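Local coordinates for protein Atp-dependent DNA ligase (Psychromonas sp., PDB 4D05) that probably seals nicks in duplex DNA at the expense of ATP, passing through an enzyme-adenylate intermediate, at residues I30-N35 / G64-A69; F47-W52 / E88-I93. One frame throughout, in Å; residues are numbered along the deposited sequence.

Contact 1: I30-N35 / G64-A69. With AMP (adenosine monophosphate), chain H.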
loop_
_atom_site.group_PDB
_atom_site.type_symbol
_atom_site.label_atom_id
_atom_site.label_comp_id
_atom_site.label_asym_id
_atom_site.label_seq_id
_atom_site.Cartn_x
_atom_site.Cartn_y
_atom_site.Cartn_z
ATOM N N ILE A 30 -3.852 -0.335 -10.083
ATOM C CA ILE A 30 -3.132 -1.441 -10.662
ATOM C C ILE A 30 -1.786 -0.918 -11.136
ATOM O O ILE A 30 -1.737 -0.009 -11.969
ATOM C CB ILE A 30 -3.913 -2.028 -11.862
ATOM C CG1 ILE A 30 -5.183 -2.731 -11.368
ATOM C CG2 ILE A 30 -3.059 -3.019 -12.646
ATOM C CD1 ILE A 30 -4.925 -3.969 -10.524
ATOM N N ARG A 31 -0.706 -1.481 -10.598
ATOM C CA ARG A 31 0.608 -1.014 -10.979
ATOM C C ARG A 31 0.893 -1.327 -12.438
ATOM O O ARG A 31 0.548 -2.398 -12.923
ATOM C CB ARG A 31 1.673 -1.672 -10.121
ATOM C CG ARG A 31 3.022 -1.011 -10.302
ATOM C CD ARG A 31 4.068 -1.527 -9.352
ATOM N NE ARG A 31 5.335 -0.876 -9.610
ATOM C CZ ARG A 31 6.239 -0.590 -8.687
ATOM N NH1 ARG A 31 6.053 -0.920 -7.442
ATOM N NH2 ARG A 31 7.340 0.013 -9.041
ATOM N N ALA A 32 1.535 -0.397 -13.133
ATOM C CA ALA A 32 1.935 -0.611 -14.521
ATOM C C ALA A 32 3.324 -0.022 -14.739
ATOM O O ALA A 32 3.645 1.048 -14.229
ATOM C CB ALA A 32 0.936 0.013 -15.486
ATOM N N TYR A 33 4.128 -0.739 -15.515
ATOM C CA TYR A 33 5.430 -0.295 -15.940
ATOM C C TYR A 33 5.342 0.016 -17.425
ATOM O O TYR A 33 4.981 -0.838 -18.243
ATOM C CB TYR A 33 6.437 -1.409 -15.694
ATOM C CG TYR A 33 7.811 -1.167 -16.250
ATOM C CD1 TYR A 33 8.702 -0.391 -15.591
ATOM C CD2 TYR A 33 8.228 -1.772 -17.413
ATOM C CE1 TYR A 33 10.002 -0.192 -16.092
ATOM C CE2 TYR A 33 9.497 -1.585 -17.916
ATOM C CZ TYR A 33 10.366 -0.773 -17.263
ATOM O OH TYR A 33 11.640 -0.558 -17.739
ATOM N N TRP A 34 5.651 1.261 -17.753
ATOM C CA TRP A 34 5.747 1.700 -19.148
ATOM C C TRP A 34 7.165 1.571 -19.611
ATOM O O TRP A 34 8.075 2.202 -19.079
ATOM C CB TRP A 34 5.284 3.143 -19.269
ATOM C CG TRP A 34 5.522 3.809 -20.585
ATOM C CD1 TRP A 34 6.490 4.715 -20.857
ATOM C CD2 TRP A 34 4.769 3.652 -21.797
ATOM N NE1 TRP A 34 6.397 5.145 -22.156
ATOM C CE2 TRP A 34 5.345 4.511 -22.759
ATOM C CE3 TRP A 34 3.667 2.887 -22.161
ATOM C CZ2 TRP A 34 4.861 4.606 -24.053
ATOM C CZ3 TRP A 34 3.184 2.990 -23.438
ATOM C CH2 TRP A 34 3.780 3.840 -24.374
ATOM N N ASN A 35 7.370 0.720 -20.623
ATOM C CA ASN A 35 8.715 0.442 -21.044
ATOM C C ASN A 35 9.174 1.314 -22.203
ATOM O O ASN A 35 10.248 1.073 -22.750
ATOM C CB ASN A 35 8.898 -1.043 -21.379
ATOM C CG ASN A 35 8.149 -1.479 -22.625
ATOM O OD1 ASN A 35 7.483 -0.702 -23.247
ATOM N ND2 ASN A 35 8.292 -2.749 -22.988
ATOM N N GLY A 64 4.042 3.655 -12.608
ATOM C CA GLY A 64 2.870 4.348 -12.118
ATOM C C GLY A 64 1.750 3.410 -11.738
ATOM O O GLY A 64 1.898 2.175 -11.757
ATOM N N GLU A 65 0.644 4.026 -11.363
ATOM C CA GLU A 65 -0.562 3.276 -10.992
ATOM C C GLU A 65 -1.663 3.618 -12.000
ATOM O O GLU A 65 -1.941 4.807 -12.215
ATOM C CB GLU A 65 -1.072 3.726 -9.617
ATOM C CG GLU A 65 -0.338 3.171 -8.444
ATOM C CD GLU A 65 -0.511 1.682 -8.177
ATOM O OE1 GLU A 65 -1.648 1.127 -8.160
ATOM O OE2 GLU A 65 0.506 1.087 -7.822
ATOM N N LEU A 66 -2.288 2.610 -12.606
ATOM C CA LEU A 66 -3.520 2.849 -13.354
ATOM C C LEU A 66 -4.589 3.060 -12.285
ATOM O O LEU A 66 -4.794 2.196 -11.413
ATOM C CB LEU A 66 -3.846 1.664 -14.252
ATOM C CG LEU A 66 -2.778 1.339 -15.299
ATOM C CD1 LEU A 66 -3.074 0.031 -15.996
ATOM C CD2 LEU A 66 -2.673 2.454 -16.329
ATOM N N TRP A 67 -5.279 4.191 -12.353
ATOM C CA TRP A 67 -6.166 4.587 -11.271
ATOM C C TRP A 67 -7.203 5.566 -11.779
ATOM O O TRP A 67 -6.946 6.380 -12.680
ATOM C CB TRP A 67 -5.299 5.242 -10.209
ATOM C CG TRP A 67 -5.925 5.739 -8.926
ATOM C CD1 TRP A 67 -6.186 5.011 -7.783
ATOM C CD2 TRP A 67 -6.235 7.106 -8.606
ATOM N NE1 TRP A 67 -6.651 5.867 -6.778
ATOM C CE2 TRP A 67 -6.661 7.147 -7.262
ATOM C CE3 TRP A 67 -6.159 8.294 -9.318
ATOM C CZ2 TRP A 67 -7.053 8.340 -6.644
ATOM C CZ3 TRP A 67 -6.543 9.473 -8.693
ATOM C CH2 TRP A 67 -6.966 9.480 -7.370
ATOM N N ILE A 68 -8.402 5.451 -11.222
ATOM C CA ILE A 68 -9.499 6.331 -11.591
ATOM C C ILE A 68 -9.764 7.369 -10.531
ATOM O O ILE A 68 -9.800 8.576 -10.820
ATOM C CB ILE A 68 -10.770 5.522 -11.859
ATOM C CG1 ILE A 68 -10.552 4.616 -13.079
ATOM C CG2 ILE A 68 -11.983 6.427 -12.095
ATOM C CD1 ILE A 68 -11.617 3.565 -13.286
ATOM N N ALA A 69 -9.981 6.896 -9.320
ATOM C CA ALA A 69 -10.267 7.777 -8.167
ATOM C C ALA A 69 -10.140 6.962 -6.900
ATOM O O ALA A 69 -10.038 5.751 -6.958
ATOM C CB ALA A 69 -11.690 8.292 -8.296
HETATM P P AMP H . 0.105 -1.133 -0.718
HETATM O O1P AMP H . 0.679 -1.918 0.426
HETATM O O2P AMP H . -1.052 -1.597 -1.584
HETATM O "O5'" AMP H . 1.335 -0.663 -1.604
HETATM C "C5'" AMP H . 0.989 0.218 -2.648
HETATM C "C4'" AMP H . 1.687 -0.283 -3.875
HETATM O "O4'" AMP H . 1.448 0.565 -4.977
HETATM C "C3'" AMP H . 3.149 -0.281 -3.583
HETATM O "O3'" AMP H . 3.617 -1.534 -4.106
HETATM C "C2'" AMP H . 3.683 0.888 -4.360
HETATM O "O2'" AMP H . 4.907 0.322 -4.834
HETATM C "C1'" AMP H . 2.584 1.306 -5.381
HETATM N N9 AMP H . 2.155 2.732 -5.180
HETATM C C8 AMP H . 0.913 3.277 -5.044
HETATM N N7 AMP H . 0.946 4.617 -4.835
HETATM C C5 AMP H . 2.258 4.942 -4.898
HETATM C C6 AMP H . 3.025 6.177 -4.712
HETATM N N6 AMP H . 2.381 7.331 -4.483
HETATM N N1 AMP H . 4.353 6.078 -4.838
HETATM C C2 AMP H . 5.004 4.920 -5.017
HETATM N N3 AMP H . 4.389 3.761 -5.175
HETATM C C4 AMP H . 3.036 3.719 -5.118
#

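Contact 2: F47-W52 / E88-I93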
loop_
_atom_site.group_PDB
_atom_site.type_symbol
_atom_site.label_atom_id
_atom_site.label_comp_id
_atom_site.label_asym_id
_atom_site.label_seq_id
_atom_site.Cartn_x
_atom_site.Cartn_y
_atom_site.Cartn_z
ATOM N N PHE A 47 -0.603 -5.097 -20.782
ATOM C CA PHE A 47 -1.990 -4.603 -20.800
ATOM C C PHE A 47 -2.431 -4.309 -22.221
ATOM O O PHE A 47 -1.622 -3.853 -23.044
ATOM C CB PHE A 47 -2.151 -3.324 -19.975
ATOM C CG PHE A 47 -1.946 -3.518 -18.498
ATOM C CD1 PHE A 47 -2.920 -4.117 -17.727
ATOM C CD2 PHE A 47 -0.780 -3.102 -17.885
ATOM C CE1 PHE A 47 -2.734 -4.295 -16.358
ATOM C CE2 PHE A 47 -0.587 -3.264 -16.514
ATOM C CZ PHE A 47 -1.555 -3.861 -15.738
ATOM N N THR A 48 -3.715 -4.535 -22.510
ATOM C CA THR A 48 -4.220 -4.182 -23.829
ATOM C C THR A 48 -4.673 -2.717 -23.824
ATOM O O THR A 48 -5.852 -2.395 -24.082
ATOM C CB THR A 48 -5.359 -5.119 -24.270
ATOM O OG1 THR A 48 -6.493 -4.923 -23.422
ATOM C CG2 THR A 48 -4.926 -6.587 -24.223
ATOM N N ALA A 49 -3.731 -1.809 -23.572
ATOM C CA ALA A 49 -4.080 -0.399 -23.500
ATOM C C ALA A 49 -4.381 0.098 -24.902
ATOM O O ALA A 49 -3.570 -0.091 -25.830
ATOM C CB ALA A 49 -2.957 0.408 -22.927
ATOM N N PRO A 50 -5.535 0.742 -25.073
ATOM C CA PRO A 50 -5.810 1.271 -26.418
ATOM C C PRO A 50 -4.758 2.255 -26.927
ATOM O O PRO A 50 -4.129 2.966 -26.169
ATOM C CB PRO A 50 -7.148 2.002 -26.225
ATOM C CG PRO A 50 -7.792 1.282 -25.074
ATOM C CD PRO A 50 -6.652 0.976 -24.152
ATOM N N THR A 51 -4.598 2.295 -28.246
ATOM C CA THR A 51 -3.614 3.165 -28.872
ATOM C C THR A 51 -3.792 4.622 -28.462
ATOM O O THR A 51 -2.821 5.316 -28.191
ATOM C CB THR A 51 -3.754 3.058 -30.388
ATOM O OG1 THR A 51 -3.547 1.705 -30.739
ATOM C CG2 THR A 51 -2.750 3.899 -31.054
ATOM N N TRP A 52 -5.029 5.100 -28.439
ATOM C CA TRP A 52 -5.288 6.496 -28.084
ATOM C C TRP A 52 -4.949 6.795 -26.621
ATOM O O TRP A 52 -4.731 7.963 -26.246
ATOM C CB TRP A 52 -6.754 6.883 -28.389
ATOM C CG TRP A 52 -7.765 5.855 -27.940
ATOM C CD1 TRP A 52 -8.323 4.876 -28.711
ATOM C CD2 TRP A 52 -8.316 5.687 -26.618
ATOM N NE1 TRP A 52 -9.181 4.128 -27.970
ATOM C CE2 TRP A 52 -9.210 4.609 -26.686
ATOM C CE3 TRP A 52 -8.170 6.367 -25.407
ATOM C CZ2 TRP A 52 -9.939 4.165 -25.581
ATOM C CZ3 TRP A 52 -8.915 5.921 -24.300
ATOM C CH2 TRP A 52 -9.784 4.844 -24.406
ATOM N N GLU A 88 -13.334 1.203 -24.670
ATOM C CA GLU A 88 -13.529 2.622 -24.369
ATOM C C GLU A 88 -13.427 2.959 -22.891
ATOM O O GLU A 88 -13.205 4.120 -22.526
ATOM C CB GLU A 88 -14.888 3.064 -24.919
ATOM C CG GLU A 88 -16.045 2.513 -24.133
ATOM C CD GLU A 88 -17.384 2.762 -24.807
ATOM O OE1 GLU A 88 -17.390 3.123 -26.002
ATOM O OE2 GLU A 88 -18.426 2.599 -24.141
ATOM N N GLN A 89 -13.585 1.955 -22.034
ATOM C CA GLN A 89 -13.566 2.230 -20.584
ATOM C C GLN A 89 -12.225 2.754 -20.088
ATOM O O GLN A 89 -12.154 3.308 -18.980
ATOM C CB GLN A 89 -13.998 1.004 -19.792
ATOM C CG GLN A 89 -15.427 0.610 -20.169
ATOM C CD GLN A 89 -15.953 -0.541 -19.355
ATOM O OE1 GLN A 89 -15.844 -0.550 -18.098
ATOM N NE2 GLN A 89 -16.557 -1.525 -20.042
ATOM N N TRP A 90 -11.158 2.561 -20.862
ATOM C CA TRP A 90 -9.879 3.158 -20.478
ATOM C C TRP A 90 -9.924 4.686 -20.436
ATOM O O TRP A 90 -9.054 5.314 -19.866
ATOM C CB TRP A 90 -8.731 2.679 -21.399
ATOM C CG TRP A 90 -8.242 1.278 -21.177
ATOM C CD1 TRP A 90 -8.883 0.106 -21.529
ATOM C CD2 TRP A 90 -7.010 0.885 -20.569
ATOM N NE1 TRP A 90 -8.116 -0.976 -21.190
ATOM C CE2 TRP A 90 -6.968 -0.527 -20.575
ATOM C CE3 TRP A 90 -5.941 1.591 -20.007
ATOM C CZ2 TRP A 90 -5.896 -1.238 -20.056
ATOM C CZ3 TRP A 90 -4.877 0.881 -19.483
ATOM C CH2 TRP A 90 -4.859 -0.516 -19.516
ATOM N N LYS A 91 -10.940 5.301 -21.026
ATOM C CA LYS A 91 -10.984 6.764 -21.048
ATOM C C LYS A 91 -11.032 7.406 -19.657
ATOM O O LYS A 91 -10.619 8.557 -19.481
ATOM C CB LYS A 91 -12.173 7.230 -21.904
ATOM C CG LYS A 91 -13.526 7.031 -21.266
ATOM C CD LYS A 91 -14.647 7.147 -22.278
ATOM C CE LYS A 91 -15.983 6.928 -21.597
ATOM N NZ LYS A 91 -17.118 7.084 -22.506
ATOM N N GLN A 92 -11.533 6.670 -18.670
ATOM C CA GLN A 92 -11.603 7.200 -17.310
ATOM C C GLN A 92 -10.355 6.920 -16.480
ATOM O O GLN A 92 -10.230 7.420 -15.353
ATOM C CB GLN A 92 -12.800 6.643 -16.600
ATOM C CG GLN A 92 -12.748 5.197 -16.347
ATOM C CD GLN A 92 -14.154 4.654 -16.096
ATOM O OE1 GLN A 92 -14.861 5.080 -15.141
ATOM N NE2 GLN A 92 -14.584 3.725 -16.964
ATOM N N ILE A 93 -9.456 6.098 -17.010
ATOM C CA ILE A 93 -8.210 5.759 -16.324
ATOM C C ILE A 93 -7.128 6.839 -16.517
ATOM O O ILE A 93 -7.036 7.458 -17.561
ATOM C CB ILE A 93 -7.692 4.373 -16.809
ATOM C CG1 ILE A 93 -8.736 3.312 -16.497
ATOM C CG2 ILE A 93 -6.383 4.025 -16.157
ATOM C CD1 ILE A 93 -8.318 1.921 -16.877
#

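Contact 1: I30-N35 / G64-A69
Two antiparallel strands of the nucleotidyltransferase domain, 30-34 and 62-67 (here residues 64-67 of the latter), show how a short sheet pairing can present ligand-binding side chains. Ile30 with Leu66 and Ala32 with Gly64 are hydrogen-bonded pairs; Ile30 N meets Leu66 O in the carbonyl plane at 3.0 Å. The non-hydrogen-bonded pair between them, Arg31 and Glu65, turns both side chains toward AMP. Arg31 CG lies anti to the backbone N (chi1 -169°) and the chain stays extended to NE, bringing NH1 to 3.1 Å from AMP O2', while NH2 forms a salt bridge with Asp63. Glu65 instead bends at chi2 (-69°), crossing Arg31 at about a right angle. Its CG lies 3.6 Å from AMP C8, and OE2 comes within 3.0 Å of AMP O4'. An alanine in place of Glu65 would probably loosen the fit against the ribose and adenine, since the carboxylate and CG that touch them would be gone. On the opposite face, Leu66 CG packs 3.9 Å from Ala32 CB. The pair lies within a mixed sheet, with strand 39-40 flanking 30-34 and strand 94-99 flanking 62-67, while Ile30 also touches helix 73-80.

Contact 2: F47-W52 / E88-I93
Two neighbouring residues, Ala49 and Pro50, lay CA and CD over one and the same face of the Trp90 indole, one over each ring, without a single hydrogen bond between the two segments. Both are CH-pi contacts, and they join the approach to helix 51-54, where Pro50 is the N-cap residue, to the 3-10 segment 88-92 of the nucleotidyltransferase domain. Pro50 CD sits over the five-membered ring, 3.5 Å from its centroid and 14° off the normal. Ala49 CA lies over the six-membered ring, on the same face, 4.0 Å from its centroid. Trp90 CG is anti to the carbonyl carbon (chi1 -75°), which carries the indole toward the 47-52 segment; Ile93 CD1 packs on the opposite face, so the indole has neighbours on both faces, which would limit its rotation. Outside the segments, Phe53 meets Trp90 edge-to-face and Ile79 of helix 73-80 touches it. At the far end of the indole, Phe47 CB approaches CH2 of Trp90 at 3.9 Å. Trp52 takes the crowded first torsion, with CG between the backbone N and the carbonyl carbon (chi1 45°), and its ring lies against Pro50 CB on one face. That posture carries its six-membered ring to the surface turn, where Trp52 CH2 lies 3.9 Å from Trp90 CB and, with the ring edge-on, 3.6 Å from the backbone N of Lys91.

Contacts 1 and 2 belong to one nucleotidyltransferase domain, with centres about 12 Å apart. Their segments alternate along the chain: 30-35, 47-52, 64-69, then 88-93, so the two pairings cross along the sequence. Phe47 joins them directly: its CZ packs 3.5 Å from Ile30 CG2 and its CE2 3.8 Å from Ala32 CB, on the face of the sheet away from AMP. A second point of touch is packing of Ile68 CG1 against Gln92 O, just before strand 94-99 enters the same sheet as strands 30-34 and 62-67. The sheet that presents Arg31 and Glu65 to AMP is thus packed on its other face by Phe47, through which it meets the more peripheral contact 2.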